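Local coordinates for mandelate racemase/muconate lactonizing enzyme family protein (Bradyrhizobium sp. ORS 278, PDB 3TOY) that is of unknown function but belongs to the enolase superfamily, pairing an alpha+beta capping domain with a modified TIM barrel, at residues A[31-39]-A[79-89]; A[124-135]-A[295-303]. One frame throughout, in Å; residues are numbered along the deposited sequence.

Interaction 1: residues A[31-39]-A[79-89]; sequences GVTARAVIT and RLALKPLVHLV. With NI (nickel (II) ion), chain G.
Val-32, Ala-34, Ala-36 and Ile-38, alternate residues of strand 31-39, point their side chains at one flank of helix 82-89, which meets them with Leu-82, Val-86 and Val-89. Strand and helix run almost exactly antiparallel, at 172°, with their axes 7.6 Å apart at closest. So short a separation fits the two alanines at the middle of the strand. There the packing is tight: the methyl of Ala-36 lies 3.9 Å from Leu-82 CB and is also met by Leu-82 CD2 and Val-86 CG2, while Ala-34 CB rests 4.0 Å from Val-89 CG1. With its CG1 anti to the backbone N (chi1 167°), Val-86 spans two strand positions, CG1 against the carbonyl O of Ala-34 and CG2 near the methyl of Ala-36. At the inner end Val-32 and Val-89 cross at about a right angle, CG1 to CG1 at 3.6 Å, and Leu-130 of helix 122-142 also packs on Val-32. The other end is more open to solvent. Ile-38 sets its CG1 4.0 Å from Leu-82 CD1 and extends CD1 over one face of the guanidinium of the exposed Arg-79, 3.5 Å from Arg-79 NH2 and displaced toward the rim of the group. His-87 points away from the strand: its NE2 binds a nickel ion at 2.3 Å, and waters complete the coordination together with His-87 of a second subunit. This is sheet-against-helix packing within the N-terminal capping domain, whose antiparallel sheet carries helices on one side. No hydrogen bond links the two segments, so their fit rests on the shapes of apolar side chains; Glu-90, outside both, satisfies the buried N-H of Ala-34, and the nickel joins two subunits on the far flank of the helix.

Interaction 2: residues A[124-135]-A[295-303]; sequences GMAVSGLDMAFW and LMKVGGITG
Asp-131 sends its carboxylate from helix 124-135 onto the first turn of the helix that includes Gly-300 to Gly-303. From CB, 4.1 Å from Gly-299 O, the chain leaves anti to the backbone N (chi1 -178°), bringing CG to 3.4 Å from Thr-302 OG1. OD1 uses its syn lone pair to accept the Thr-302 hydroxyl at 2.6 Å. OD2 takes the backbone N-H of Thr-302, nearly straight at 172° but 34° out of the carboxylate plane, so a negative group sits at a helix N-terminus, where the dipole should favour it. The contact joins the two domains of the enolase-superfamily fold, a capping-domain helix against the loop and helix that follow barrel strand 290-291. Thr-302 OG1 also accepts from Trp-135 NE1, in the indole plane at 2.9 Å, while Ile-301 CG2 makes a CH-pi contact almost directly over the face of the five-membered ring. The backbones pass closely at Gly-300, whose N is 3.4 Å from Ser-128 CB. Farther along, Ser-128 OG donates to Gly-124 O and receives a weak bond from Gly-299 N, and the side chains of Met-125 and Met-296 run side by side, Met-125 CE 3.9 Å from Met-296 SD.

In the fold
Interaction 1 closes along the chain before interaction 2 opens, and their centres lie 15 Å apart. Helix 82-95 connects them: one flank packs on strand 29-47, while Leu-85, Leu-88 and Val-89 rest on Met-125 and Ala-126 of helix 122-142, with Val-89 CG2 3.9 Å from Ala-126 CB. Helices 82-95 and 122-142 thus pack on each other and both rest on the capping sheet, and helix 122-142 also meets the 295-303 region. Interaction 1 stays within the N-terminal domain, whereas interaction 2 fastens that domain to the C-terminal one. Both also reach a second subunit, so the route from capping sheet to barrel passes beside a subunit interface.

Interaction 1: residues A[31-39]-A[79-89]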
loop_
_atom_site.group_PDB
_atom_site.type_symbol
_atom_site.label_atom_id
_atom_site.label_comp_id
_atom_site.label_asym_id
_atom_site.label_seq_id
_atom_site.Cartn_x
_atom_site.Cartn_y
_atom_site.Cartn_z
ATOM N N GLY A 31 43.919 24.823 15.771
ATOM C CA GLY A 31 43.921 25.240 14.385
ATOM C C GLY A 31 43.653 24.111 13.418
ATOM O O GLY A 31 43.690 22.935 13.788
ATOM N N VAL A 32 43.415 24.485 12.170
ATOM C CA VAL A 32 43.142 23.529 11.123
ATOM C C VAL A 32 43.843 23.987 9.851
ATOM O O VAL A 32 43.692 25.130 9.421
ATOM C CB VAL A 32 41.604 23.433 10.890
ATOM C CG1 VAL A 32 41.299 22.644 9.645
ATOM C CG2 VAL A 32 40.946 22.813 12.109
ATOM N N THR A 33 44.616 23.101 9.237
ATOM C CA THR A 33 45.200 23.425 7.959
ATOM C C THR A 33 44.906 22.297 6.983
ATOM O O THR A 33 44.737 21.151 7.382
ATOM C CB THR A 33 46.723 23.671 8.069
ATOM O OG1 THR A 33 47.403 22.434 8.312
ATOM C CG2 THR A 33 47.009 24.632 9.204
ATOM N N ALA A 34 44.832 22.639 5.706
ATOM C CA ALA A 34 44.579 21.653 4.675
ATOM C C ALA A 34 45.557 21.836 3.542
ATOM O O ALA A 34 45.855 22.963 3.139
ATOM C CB ALA A 34 43.131 21.804 4.159
ATOM N N ARG A 35 46.055 20.729 3.009
ATOM C CA ARG A 35 46.921 20.800 1.840
ATOM C C ARG A 35 46.407 19.915 0.716
ATOM O O ARG A 35 45.882 18.828 0.965
ATOM C CB ARG A 35 48.353 20.395 2.200
ATOM C CG ARG A 35 49.019 21.294 3.259
ATOM C CD ARG A 35 50.393 20.744 3.642
ATOM N NE ARG A 35 50.296 19.573 4.511
ATOM C CZ ARG A 35 51.326 18.807 4.858
ATOM N NH1 ARG A 35 52.547 19.091 4.417
ATOM N NH2 ARG A 35 51.138 17.764 5.655
ATOM N N ALA A 36 46.583 20.374 -0.516
ATOM C CA ALA A 36 46.200 19.609 -1.695
ATOM C C ALA A 36 47.401 18.880 -2.297
ATOM O O ALA A 36 48.479 19.465 -2.445
ATOM C CB ALA A 36 45.568 20.544 -2.730
ATOM N N VAL A 37 47.224 17.609 -2.646
ATOM C CA VAL A 37 48.254 16.863 -3.363
ATOM C C VAL A 37 47.636 16.119 -4.528
ATOM O O VAL A 37 46.434 15.835 -4.528
ATOM C CB VAL A 37 48.991 15.853 -2.477
ATOM C CG1 VAL A 37 49.732 16.565 -1.346
ATOM C CG2 VAL A 37 48.032 14.819 -1.892
ATOM N N ILE A 38 48.453 15.816 -5.526
ATOM C CA ILE A 38 48.034 14.911 -6.578
ATOM C C ILE A 38 49.025 13.759 -6.651
ATOM O O ILE A 38 50.160 13.919 -7.116
ATOM C CB ILE A 38 47.910 15.625 -7.927
ATOM C CG1 ILE A 38 46.967 16.830 -7.796
ATOM C CG2 ILE A 38 47.434 14.654 -9.008
ATOM C CD1 ILE A 38 46.757 17.591 -9.076
ATOM N N THR A 39 48.597 12.600 -6.168
ATOM C CA THR A 39 49.455 11.434 -6.113
ATOM C C THR A 39 49.429 10.676 -7.426
ATOM O O THR A 39 48.427 10.700 -8.143
ATOM C CB THR A 39 49.012 10.478 -4.996
ATOM O OG1 THR A 39 47.659 10.058 -5.239
ATOM C CG2 THR A 39 49.094 11.160 -3.648
ATOM N N ARG A 79 40.809 17.713 -9.895
ATOM C CA ARG A 79 41.675 18.771 -9.344
ATOM C C ARG A 79 40.871 20.055 -9.141
ATOM O O ARG A 79 41.165 20.876 -8.271
ATOM C CB ARG A 79 42.903 19.017 -10.237
ATOM C CG ARG A 79 42.579 19.586 -11.608
ATOM C CD ARG A 79 43.634 20.601 -12.069
ATOM N NE ARG A 79 44.935 19.986 -12.335
ATOM C CZ ARG A 79 46.039 20.198 -11.617
ATOM N NH1 ARG A 79 46.024 21.022 -10.572
ATOM N NH2 ARG A 79 47.168 19.585 -11.954
ATOM N N LEU A 80 39.824 20.211 -9.939
ATOM C CA LEU A 80 38.917 21.336 -9.800
ATOM C C LEU A 80 38.382 21.508 -8.365
ATOM O O LEU A 80 38.125 22.623 -7.915
ATOM C CB LEU A 80 37.783 21.179 -10.814
ATOM C CG LEU A 80 36.776 22.293 -11.018
ATOM C CD1 LEU A 80 36.318 22.300 -12.481
ATOM C CD2 LEU A 80 35.605 22.090 -10.070
ATOM N N ALA A 81 38.232 20.410 -7.630
ATOM C CA ALA A 81 37.645 20.489 -6.294
ATOM C C ALA A 81 38.681 20.818 -5.195
ATOM O O ALA A 81 38.320 21.104 -4.053
ATOM C CB ALA A 81 36.923 19.181 -5.962
ATOM N N LEU A 82 39.965 20.753 -5.529
ATOM C CA LEU A 82 41.011 20.886 -4.498
ATOM C C LEU A 82 40.988 22.240 -3.815
ATOM O O LEU A 82 40.884 22.327 -2.596
ATOM C CB LEU A 82 42.400 20.596 -5.074
ATOM C CG LEU A 82 42.629 19.153 -5.509
ATOM C CD1 LEU A 82 43.921 19.032 -6.325
ATOM C CD2 LEU A 82 42.674 18.225 -4.303
ATOM N N LYS A 83 41.069 23.309 -4.592
ATOM C CA LYS A 83 41.149 24.637 -3.979
ATOM C C LYS A 83 39.930 24.953 -3.118
ATOM O O LYS A 83 40.070 25.349 -1.970
ATOM C CB LYS A 83 41.348 25.714 -5.044
ATOM C CG LYS A 83 42.767 25.746 -5.584
ATOM C CD LYS A 83 42.954 26.828 -6.635
ATOM C CE LYS A 83 44.433 27.025 -6.952
ATOM N NZ LYS A 83 45.113 25.737 -7.265
ATOM N N PRO A 84 38.724 24.772 -3.678
ATOM C CA PRO A 84 37.487 24.971 -2.914
ATOM C C PRO A 84 37.495 24.172 -1.595
ATOM O O PRO A 84 37.154 24.724 -0.534
ATOM C CB PRO A 84 36.401 24.455 -3.861
ATOM C CG PRO A 84 36.977 24.519 -5.209
ATOM C CD PRO A 84 38.470 24.360 -5.066
ATOM N N LEU A 85 37.895 22.895 -1.656
ATOM C CA LEU A 85 37.907 22.029 -0.459
ATOM C C LEU A 85 38.911 22.532 0.574
ATOM O O LEU A 85 38.627 22.586 1.765
ATOM C CB LEU A 85 38.218 20.574 -0.816
ATOM C CG LEU A 85 37.019 19.796 -1.386
ATOM C CD1 LEU A 85 37.450 18.436 -1.922
ATOM C CD2 LEU A 85 35.961 19.656 -0.309
ATOM N N VAL A 86 40.089 22.938 0.108
ATOM C CA VAL A 86 41.094 23.495 1.031
ATOM C C VAL A 86 40.543 24.714 1.770
ATOM O O VAL A 86 40.665 24.819 2.995
ATOM C CB VAL A 86 42.399 23.854 0.270
ATOM C CG1 VAL A 86 43.314 24.725 1.150
ATOM C CG2 VAL A 86 43.106 22.576 -0.173
ATOM N N HIS A 87 39.931 25.608 1.029
ATOM C CA HIS A 87 39.302 26.781 1.573
ATOM C C HIS A 87 38.244 26.444 2.598
ATOM O O HIS A 87 38.208 26.997 3.662
ATOM C CB HIS A 87 38.562 27.509 0.476
ATOM C CG HIS A 87 39.314 28.630 -0.163
ATOM N ND1 HIS A 87 39.469 29.859 0.434
ATOM C CD2 HIS A 87 39.876 28.736 -1.388
ATOM C CE1 HIS A 87 40.144 30.654 -0.376
ATOM N NE2 HIS A 87 40.392 30.001 -1.493
ATOM N N LEU A 88 37.346 25.549 2.223
ATOM C CA LEU A 88 36.243 25.205 3.114
ATOM C C LEU A 88 36.741 24.618 4.425
ATOM O O LEU A 88 36.284 25.007 5.507
ATOM C CB LEU A 88 35.292 24.233 2.417
ATOM C CG LEU A 88 34.428 24.949 1.380
ATOM C CD1 LEU A 88 33.794 23.905 0.486
ATOM C CD2 LEU A 88 33.356 25.841 2.043
ATOM N N VAL A 89 37.680 23.682 4.339
ATOM C CA VAL A 89 38.204 23.055 5.535
ATOM C C VAL A 89 38.866 24.111 6.433
ATOM O O VAL A 89 38.672 24.126 7.643
ATOM C CB VAL A 89 39.224 21.966 5.198
ATOM C CG1 VAL A 89 39.934 21.510 6.472
ATOM C CG2 VAL A 89 38.538 20.769 4.504
HETATM NI NI NI G . 41.092 30.638 -3.606
HETATM O O HOH W 1 42.813 31.709 -4.282
HETATM O O HOH W 2 40.015 32.386 -3.533
HETATM O O HOH W 3 42.501 29.021 -3.734
HETATM O O HOH W 4 42.726 31.948 -3.251
#

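Interaction 2: residues A[124-135]-A[295-303]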
loop_
_atom_site.group_PDB
_atom_site.type_symbol
_atom_site.label_atom_id
_atom_site.label_comp_id
_atom_site.label_asym_id
_atom_site.label_seq_id
_atom_site.Cartn_x
_atom_site.Cartn_y
_atom_site.Cartn_z
ATOM N N GLY A 124 29.906 19.236 2.622
ATOM C CA GLY A 124 29.786 17.971 3.340
ATOM C C GLY A 124 31.088 17.179 3.420
ATOM O O GLY A 124 31.356 16.514 4.425
ATOM N N MET A 125 31.880 17.223 2.354
ATOM C CA MET A 125 33.167 16.520 2.344
ATOM C C MET A 125 34.143 17.149 3.335
ATOM O O MET A 125 34.866 16.439 4.047
ATOM C CB MET A 125 33.770 16.527 0.955
ATOM C CG MET A 125 32.895 15.832 -0.106
ATOM S SD MET A 125 33.435 16.114 -1.782
ATOM C CE MET A 125 34.771 14.938 -1.936
ATOM N N ALA A 126 34.153 18.485 3.366
ATOM C CA ALA A 126 34.914 19.238 4.384
ATOM C C ALA A 126 34.518 18.825 5.783
ATOM O O ALA A 126 35.363 18.485 6.599
ATOM C CB ALA A 126 34.690 20.722 4.206
ATOM N N VAL A 127 33.215 18.877 6.058
ATOM C CA VAL A 127 32.656 18.480 7.348
ATOM C C VAL A 127 33.038 17.045 7.750
ATOM O O VAL A 127 33.434 16.786 8.897
ATOM C CB VAL A 127 31.105 18.657 7.339
ATOM C CG1 VAL A 127 30.471 17.986 8.552
ATOM C CG2 VAL A 127 30.757 20.144 7.298
ATOM N N SER A 128 32.933 16.122 6.802
ATOM C CA SER A 128 33.208 14.716 7.112
ATOM C C SER A 128 34.710 14.549 7.314
ATOM O O SER A 128 35.135 13.757 8.136
ATOM C CB SER A 128 32.740 13.808 5.978
ATOM O OG SER A 128 31.325 13.984 5.766
ATOM N N GLY A 129 35.492 15.308 6.545
ATOM C CA GLY A 129 36.956 15.238 6.657
ATOM C C GLY A 129 37.385 15.687 8.044
ATOM O O GLY A 129 38.248 15.058 8.655
ATOM N N LEU A 130 36.778 16.766 8.531
ATOM C CA LEU A 130 37.047 17.271 9.877
ATOM C C LEU A 130 36.674 16.249 10.929
ATOM O O LEU A 130 37.434 15.973 11.858
ATOM C CB LEU A 130 36.329 18.611 10.134
ATOM C CG LEU A 130 36.922 19.800 9.363
ATOM C CD1 LEU A 130 36.007 21.000 9.272
ATOM C CD2 LEU A 130 38.297 20.195 9.974
ATOM N N ASP A 131 35.488 15.662 10.791
ATOM C CA ASP A 131 35.069 14.653 11.748
ATOM C C ASP A 131 36.080 13.509 11.870
ATOM O O ASP A 131 36.396 13.062 12.977
ATOM C CB ASP A 131 33.665 14.102 11.383
ATOM C CG ASP A 131 33.180 13.083 12.393
ATOM O OD1 ASP A 131 32.601 13.485 13.428
ATOM O OD2 ASP A 131 33.403 11.876 12.154
ATOM N N MET A 132 36.579 13.015 10.752
ATOM C CA MET A 132 37.546 11.906 10.790
ATOM C C MET A 132 38.827 12.337 11.527
ATOM O O MET A 132 39.384 11.589 12.333
ATOM C CB MET A 132 37.907 11.442 9.378
ATOM C CG MET A 132 36.855 10.536 8.722
ATOM S SD MET A 132 37.372 9.931 7.123
ATOM C CE MET A 132 37.037 11.366 6.108
ATOM N N ALA A 133 39.284 13.545 11.228
ATOM C CA ALA A 133 40.483 14.066 11.884
ATOM C C ALA A 133 40.253 14.238 13.387
ATOM O O ALA A 133 41.162 13.982 14.181
ATOM C CB ALA A 133 40.928 15.361 11.231
ATOM N N PHE A 134 39.041 14.624 13.806
ATOM C CA PHE A 134 38.779 14.720 15.252
ATOM C C PHE A 134 38.909 13.367 15.950
ATOM O O PHE A 134 39.480 13.254 17.036
ATOM C CB PHE A 134 37.390 15.269 15.611
ATOM C CG PHE A 134 37.044 16.593 14.994
ATOM C CD1 PHE A 134 37.996 17.593 14.811
ATOM C CD2 PHE A 134 35.721 16.857 14.641
ATOM C CE1 PHE A 134 37.639 18.813 14.251
ATOM C CE2 PHE A 134 35.363 18.062 14.078
ATOM C CZ PHE A 134 36.318 19.049 13.887
ATOM N N TRP A 135 38.315 12.333 15.363
ATOM C CA TRP A 135 38.388 11.020 15.977
ATOM C C TRP A 135 39.831 10.519 15.960
ATOM O O TRP A 135 40.283 9.829 16.884
ATOM C CB TRP A 135 37.470 10.026 15.230
ATOM C CG TRP A 135 36.026 10.102 15.677
ATOM C CD1 TRP A 135 34.994 10.736 15.041
ATOM C CD2 TRP A 135 35.464 9.505 16.855
ATOM N NE1 TRP A 135 33.822 10.572 15.760
ATOM C CE2 TRP A 135 34.087 9.815 16.870
ATOM C CE3 TRP A 135 35.991 8.741 17.903
ATOM C CZ2 TRP A 135 33.241 9.405 17.899
ATOM C CZ3 TRP A 135 35.149 8.350 18.928
ATOM C CH2 TRP A 135 33.788 8.664 18.911
ATOM N N LEU A 295 33.060 7.530 3.740
ATOM C CA LEU A 295 33.258 8.320 4.942
ATOM C C LEU A 295 33.293 9.824 4.645
ATOM O O LEU A 295 33.002 10.610 5.530
ATOM C CB LEU A 295 34.537 7.885 5.675
ATOM C CG LEU A 295 34.375 6.595 6.481
ATOM C CD1 LEU A 295 35.751 5.970 6.797
ATOM C CD2 LEU A 295 33.595 6.829 7.759
ATOM N N MET A 296 33.651 10.213 3.421
ATOM C CA MET A 296 33.707 11.640 3.066
ATOM C C MET A 296 32.325 12.250 2.881
ATOM O O MET A 296 32.186 13.466 2.879
ATOM C CB MET A 296 34.400 11.858 1.725
ATOM C CG MET A 296 35.761 11.301 1.554
ATOM S SD MET A 296 36.347 11.973 -0.020
ATOM C CE MET A 296 35.485 11.001 -1.265
ATOM N N LYS A 297 31.305 11.419 2.664
ATOM C CA LYS A 297 29.970 11.974 2.306
ATOM C C LYS A 297 28.899 11.576 3.322
ATOM O O LYS A 297 27.875 12.251 3.474
ATOM C CB LYS A 297 29.567 11.498 0.911
ATOM C CG LYS A 297 30.479 12.011 -0.190
ATOM C CD LYS A 297 29.907 11.754 -1.566
ATOM C CE LYS A 297 30.717 12.465 -2.652
ATOM N NZ LYS A 297 30.147 12.290 -4.022
ATOM N N VAL A 298 29.165 10.503 4.047
ATOM C CA VAL A 298 28.260 10.041 5.108
ATOM C C VAL A 298 28.327 10.827 6.430
ATOM O O VAL A 298 27.504 10.594 7.323
ATOM C CB VAL A 298 28.471 8.532 5.373
ATOM C CG1 VAL A 298 29.675 8.317 6.279
ATOM C CG2 VAL A 298 27.236 7.914 6.058
ATOM N N GLY A 299 29.259 11.781 6.555
ATOM C CA GLY A 299 29.439 12.494 7.843
ATOM C C GLY A 299 30.558 11.937 8.717
ATOM O O GLY A 299 30.484 11.987 9.951
ATOM N N GLY A 300 31.589 11.383 8.072
ATOM C CA GLY A 300 32.763 10.850 8.764
ATOM C C GLY A 300 32.423 9.654 9.625
ATOM O O GLY A 300 31.446 8.945 9.371
ATOM N N ILE A 301 33.244 9.423 10.644
ATOM C CA ILE A 301 33.032 8.355 11.597
ATOM C C ILE A 301 31.684 8.512 12.297
ATOM O O ILE A 301 30.941 7.527 12.466
ATOM C CB ILE A 301 34.149 8.351 12.669
ATOM C CG1 ILE A 301 35.542 8.217 12.011
ATOM C CG2 ILE A 301 33.911 7.281 13.694
ATOM C CD1 ILE A 301 35.661 7.119 11.040
ATOM N N THR A 302 31.375 9.742 12.717
ATOM C CA THR A 302 30.195 10.009 13.503
ATOM C C THR A 302 28.919 9.641 12.684
ATOM O O THR A 302 28.018 8.956 13.195
ATOM C CB THR A 302 30.160 11.490 13.950
ATOM O OG1 THR A 302 31.295 11.735 14.815
ATOM C CG2 THR A 302 28.875 11.794 14.740
ATOM N N GLY A 303 28.886 10.100 11.439
ATOM C CA GLY A 303 27.772 9.803 10.503
ATOM C C GLY A 303 27.705 8.303 10.170
ATOM O O GLY A 303 26.606 7.703 10.135
#